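Local coordinates for protein phosphodiesterase (Trypanosoma brucei brucei, PDB 5H2Q) that is a phosphodiesterase-family protein of the HD clan, an all-helical metal-binding fold, and here holds the ligand LLI in its pocket, at residues Val85-Phe90 against Ile243-Lys248. Sequence-based numbering, arbitrary orientation.
With LLI ((4~{a}~{S},8~{a}~{R})-2-cycloheptyl-4-[4-methoxy-3-[2-(2-oxidanylideneimidazolidin-1-yl)ethoxy]phenyl]-4~{a},5,8,8~{a}-tetrahydrophthalazin-1-one), chain E.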
ATOM      1  N   VAL A  85      -6.495 -13.830  -2.489  1.00 20.36           N
ATOM      2  CA  VAL A  85      -6.508 -13.892  -1.038  1.00 18.18           C
ATOM      3  C   VAL A  85      -7.508 -12.843  -0.507  1.00 21.04           C
ATOM      4  O   VAL A  85      -7.879 -11.951  -1.286  1.00 21.13           O
ATOM      5  CB  VAL A  85      -5.086 -13.748  -0.431  1.00 21.86           C
ATOM      6  CG1 VAL A  85      -4.198 -14.940  -0.812  1.00 21.57           C
ATOM      7  CG2 VAL A  85      -4.447 -12.440  -0.859  1.00 21.86           C
ATOM      8  N   PRO A  86      -7.984 -12.914   0.756  1.00 17.47           N
ATOM      9  CA  PRO A  86      -9.047 -11.979   1.182  1.00 17.33           C
ATOM     10  C   PRO A  86      -8.637 -10.510   1.339  1.00 20.37           C
ATOM     11  O   PRO A  86      -9.463  -9.619   1.120  1.00 19.58           O
ATOM     12  CB  PRO A  86      -9.536 -12.564   2.518  1.00 19.58           C
ATOM     13  CG  PRO A  86      -9.052 -14.002   2.519  1.00 22.78           C
ATOM     14  CD  PRO A  86      -7.746 -13.947   1.792  1.00 19.63           C
ATOM     15  N   TYR A  87      -7.378 -10.251   1.719  1.00 16.35           N
ATOM     16  CA  TYR A  87      -6.935  -8.861   1.941  1.00 15.89           C
ATOM     17  C   TYR A  87      -5.800  -8.414   1.037  1.00 17.00           C
ATOM     18  O   TYR A  87      -5.927  -7.378   0.399  1.00 15.62           O
ATOM     19  CB  TYR A  87      -6.578  -8.610   3.415  1.00 16.81           C
ATOM     20  CG  TYR A  87      -6.196  -7.173   3.725  1.00 15.88           C
ATOM     21  CD1 TYR A  87      -7.168  -6.214   3.999  1.00 15.92           C
ATOM     22  CD2 TYR A  87      -4.869  -6.749   3.642  1.00 16.51           C
ATOM     23  CE1 TYR A  87      -6.820  -4.891   4.296  1.00 15.84           C
ATOM     24  CE2 TYR A  87      -4.511  -5.427   3.905  1.00 17.07           C
ATOM     25  CZ  TYR A  87      -5.488  -4.501   4.231  1.00 18.53           C
ATOM     26  OH  TYR A  87      -5.105  -3.196   4.440  1.00 16.64           O
ATOM     27  N   HIS A  88      -4.690  -9.167   0.992  1.00 12.61           N
ATOM     28  CA  HIS A  88      -3.530  -8.771   0.199  1.00 12.33           C
ATOM     29  C   HIS A  88      -3.672  -9.157  -1.272  1.00 16.22           C
ATOM     30  O   HIS A  88      -2.806  -9.812  -1.852  1.00 15.99           O
ATOM     31  CB  HIS A  88      -2.226  -9.274   0.832  1.00 12.30           C
ATOM     32  CG  HIS A  88      -1.838  -8.534   2.078  1.00 15.34           C
ATOM     33  ND1 HIS A  88      -2.040  -9.076   3.324  1.00 16.68           N
ATOM     34  CD2 HIS A  88      -1.285  -7.306   2.219  1.00 16.33           C
ATOM     35  CE1 HIS A  88      -1.610  -8.174   4.192  1.00 15.79           C
ATOM     36  NE2 HIS A  88      -1.105  -7.104   3.567  1.00 15.85           N
ATOM     37  N   ASN A  89      -4.786  -8.708  -1.892  1.00 14.08           N
ATOM     38  CA  ASN A  89      -5.052  -8.958  -3.299  1.00 14.64           C
ATOM     39  C   ASN A  89      -4.845  -7.637  -4.061  1.00 14.07           C
ATOM     40  O   ASN A  89      -4.422  -6.631  -3.475  1.00 12.45           O
ATOM     41  CB  ASN A  89      -6.475  -9.504  -3.459  1.00 14.62           C
ATOM     42  CG  ASN A  89      -7.471  -8.622  -2.758  1.00 20.93           C
ATOM     43  OD1 ASN A  89      -7.405  -7.375  -2.836  1.00 19.80           O
ATOM     44  ND2 ASN A  89      -8.339  -9.223  -1.974  1.00 16.53           N
ATOM     45  N   PHE A  90      -5.048  -7.655  -5.384  1.00 12.76           N
ATOM     46  CA  PHE A  90      -4.844  -6.454  -6.209  1.00 11.35           C
ATOM     47  C   PHE A  90      -5.636  -5.218  -5.702  1.00 15.97           C
ATOM     48  O   PHE A  90      -5.145  -4.093  -5.829  1.00 14.61           O
ATOM     49  CB  PHE A  90      -5.214  -6.753  -7.661  1.00 13.49           C
ATOM     50  CG  PHE A  90      -4.837  -5.679  -8.652  1.00 13.77           C
ATOM     51  CD1 PHE A  90      -3.523  -5.217  -8.740  1.00 15.45           C
ATOM     52  CD2 PHE A  90      -5.788  -5.134  -9.507  1.00 15.17           C
ATOM     53  CE1 PHE A  90      -3.161  -4.240  -9.680  1.00 15.11           C
ATOM     54  CE2 PHE A  90      -5.432  -4.171 -10.448  1.00 16.06           C
ATOM     55  CZ  PHE A  90      -4.122  -3.713 -10.524  1.00 14.21           C
ATOM     56  N   ILE A 243      -1.572   1.616   6.331  1.00 15.12           N
ATOM     57  CA  ILE A 243      -2.419   1.556   7.527  1.00 15.85           C
ATOM     58  C   ILE A 243      -3.594   2.553   7.462  1.00 17.64           C
ATOM     59  O   ILE A 243      -4.186   2.888   8.495  1.00 19.07           O
ATOM     60  CB  ILE A 243      -1.610   1.660   8.840  1.00 19.18           C
ATOM     61  CG1 ILE A 243      -0.906   3.042   9.014  1.00 18.98           C
ATOM     62  CG2 ILE A 243      -0.626   0.489   8.976  1.00 22.12           C
ATOM     63  CD1 ILE A 243      -0.183   3.176  10.466  1.00 21.76           C
ATOM     64  N   SER A 244      -3.961   2.999   6.238  1.00 14.91           N
ATOM     65  CA  SER A 244      -5.033   3.988   6.027  1.00 15.40           C
ATOM     66  C   SER A 244      -6.483   3.456   6.068  1.00 18.95           C
ATOM     67  O   SER A 244      -7.400   4.263   5.963  1.00 19.29           O
ATOM     68  CB  SER A 244      -4.840   4.674   4.670  1.00 16.60           C
ATOM     69  OG  SER A 244      -5.100   3.715   3.654  1.00 15.39           O
ATOM     70  N   ASN A 245      -6.723   2.136   6.180  1.00 16.97           N
ATOM     71  CA  ASN A 245      -8.108   1.627   6.174  1.00 16.66           C
ATOM     72  C   ASN A 245      -8.935   2.230   7.319  1.00 21.15           C
ATOM     73  O   ASN A 245     -10.136   2.421   7.173  1.00 20.25           O
ATOM     74  CB  ASN A 245      -8.156   0.104   6.281  1.00 18.92           C
ATOM     75  CG  ASN A 245      -7.464  -0.703   5.205  1.00 25.76           C
ATOM     76  OD1 ASN A 245      -7.094  -1.852   5.462  1.00 17.21           O
ATOM     77  ND2 ASN A 245      -7.308  -0.170   3.981  1.00 16.22           N
ATOM     78  N   VAL A 246      -8.281   2.543   8.444  1.00 20.10           N
ATOM     79  CA  VAL A 246      -8.972   3.128   9.607  1.00 20.68           C
ATOM     80  C   VAL A 246      -9.358   4.616   9.398  1.00 25.29           C
ATOM     81  O   VAL A 246     -10.124   5.143  10.208  1.00 26.00           O
ATOM     82  CB  VAL A 246      -8.173   2.918  10.921  1.00 23.57           C
ATOM     83  CG1 VAL A 246      -7.932   1.433  11.172  1.00 23.24           C
ATOM     84  CG2 VAL A 246      -6.853   3.681  10.880  1.00 23.25           C
ATOM     85  N   THR A 247      -8.815   5.289   8.330  1.00 19.52           N
ATOM     86  CA  THR A 247      -9.046   6.715   8.043  1.00 18.64           C
ATOM     87  C   THR A 247     -10.238   6.945   7.091  1.00 22.57           C
ATOM     88  O   THR A 247     -10.580   8.094   6.790  1.00 24.17           O
ATOM     89  CB  THR A 247      -7.773   7.359   7.442  1.00 23.58           C
ATOM     90  OG1 THR A 247      -7.609   6.956   6.070  1.00 19.75           O
ATOM     91  CG2 THR A 247      -6.506   7.116   8.256  1.00 22.70           C
ATOM     92  N   LYS A 248     -10.857   5.868   6.610  1.00 17.92           N
ATOM     93  CA  LYS A 248     -11.936   5.915   5.622  1.00 18.35           C
ATOM     94  C   LYS A 248     -13.359   6.043   6.199  1.00 27.01           C
ATOM     95  O   LYS A 248     -13.522   5.780   7.396  1.00 29.02           O
ATOM     96  CB  LYS A 248     -11.839   4.679   4.712  1.00 20.49           C
ATOM     97  CG  LYS A 248     -10.454   4.457   4.059  1.00 16.61           C
ATOM     98  CD  LYS A 248      -9.876   5.766   3.468  1.00 20.91           C
ATOM     99  CE  LYS A 248      -8.594   5.574   2.703  1.00 22.93           C
ATOM    100  NZ  LYS A 248      -8.850   4.825   1.440  1.00 18.31           N
TER
HETATM  101  C2  LLI E1003      -5.574  -4.381  10.646  1.00 22.93           C
HETATM  102  C3  LLI E1003      -6.244  -3.825   9.535  1.00 22.14           C
HETATM  103  O1  LLI E1003      -6.358  -4.689  11.732  1.00 24.26           O
HETATM  104  C12 LLI E1003      -1.291  -4.597   8.003  1.00 18.07           C
HETATM  105  C14 LLI E1003      -0.270  -5.762   7.939  1.00 19.07           C
HETATM  106  C15 LLI E1003       0.527  -5.936   9.229  1.00 17.95           C
HETATM  107  C16 LLI E1003      -0.570  -3.243   8.100  1.00 19.58           C
HETATM  108  C17 LLI E1003       0.608  -3.139   7.161  1.00 16.12           C
HETATM  109  C18 LLI E1003       0.657  -5.594   6.725  1.00 20.02           C
HETATM  110  C19 LLI E1003       1.225  -4.200   6.640  1.00 16.46           C
HETATM  111  C21 LLI E1003       0.332  -5.764  11.720  1.00 22.22           C
HETATM  112  C22 LLI E1003      -0.471  -6.864  12.518  1.00 22.33           C
HETATM  113  C23 LLI E1003       0.344  -4.370  12.422  1.00 25.16           C
HETATM  114  C24 LLI E1003      -0.016  -7.192  13.941  1.00 29.71           C
HETATM  115  C25 LLI E1003       0.885  -4.257  13.846  1.00 27.84           C
HETATM  116  C26 LLI E1003      -0.066  -4.739  14.948  1.00 30.61           C
HETATM  117  C27 LLI E1003      -0.465  -6.221  15.032  1.00 30.96           C
HETATM  118  C28 LLI E1003      -5.714  -5.238  12.891  1.00 26.19           C
HETATM  119  C29 LLI E1003      -6.798  -5.575  13.874  1.00 25.86           C
HETATM  120  C4  LLI E1003      -4.225  -4.693  10.551  1.00 19.79           C
HETATM  121  C5  LLI E1003      -5.550  -3.614   8.347  1.00 21.80           C
HETATM  122  C6  LLI E1003      -3.531  -4.477   9.361  1.00 22.09           C
HETATM  123  C7  LLI E1003      -4.207  -3.943   8.267  1.00 22.02           C
HETATM  124  O8  LLI E1003      -7.562  -3.514   9.734  1.00 21.57           O
HETATM  125  C9  LLI E1003      -8.348  -3.170   8.588  1.00 20.93           C
HETATM  126  C10 LLI E1003      -2.093  -4.824   9.273  1.00 22.02           C
HETATM  127  N11 LLI E1003      -1.569  -5.343  10.369  1.00 22.66           N
HETATM  128  N13 LLI E1003      -0.241  -5.683  10.363  1.00 22.71           N
HETATM  129  O20 LLI E1003       1.707  -6.247   9.249  1.00 22.82           O
HETATM  130  N30 LLI E1003      -7.482  -6.841  13.566  1.00 28.05           N
HETATM  131  C31 LLI E1003      -6.761  -8.049  13.157  1.00 30.15           C
HETATM  132  C32 LLI E1003      -8.811  -6.934  13.251  1.00 30.75           C
HETATM  133  C33 LLI E1003      -7.888  -9.046  12.915  1.00 30.85           C
HETATM  134  N34 LLI E1003      -9.066  -8.194  12.866  1.00 32.77           N
HETATM  135  O35 LLI E1003      -9.625  -6.026  13.357  1.00 32.39           O
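Tyr-87 swings its ring out with CG anti to the backbone N (chi1 -176°), while Asn-245 turns CG to lie beside its own backbone N and opposite the carbonyl carbon. The two side chains run at each other from opposite directions, bridging backbones whose closest CA atoms, those of Tyr-87 and Asn-245, are 11.4 Å apart. One short hydrogen bond joins them: Tyr-87 OH donates to Asn-245 OD1 at 2.6 Å. The amide oxygen sits at the edge of the ring, in its plane, and the hydroxyl approaches at a C=O...O angle of 129°, somewhat out of the amide plane; ring and amide planes are 73° apart. Both residues are buried, so the bond pairs two polar groups in the interior.

The pair forms part of the wall around LLI. Asn-245 OD1 lies 3.6 Å from LLI C9, and Tyr-87 OH is 4.0 Å from LLI C5. His-88 NE2, at the imidazole edge, reaches LLI C18, and Ile-243 CG2 lies 3.8 Å from LLI C16, both on the cyclohexene ring. Within the loop, Asn-89 ND2 donates to Val-85 O at 2.9 Å across the inverse gamma turn centred on His-88, and Asn-89 N-caps helix 90-105.

Tyr-87 also meets the ring of the zinc ligand His-92, bringing the contact close to the metal centre. Glu-263 of helix 250-274 accepts from both Tyr-87 N and His-88 ND1. The contact thus spans two interhelical loops, one leading into helix 90-105, the other from helix 227-242 to helix 250-274; Asn-245 touches Asp-95 of the first helix and Trp-256 of the last.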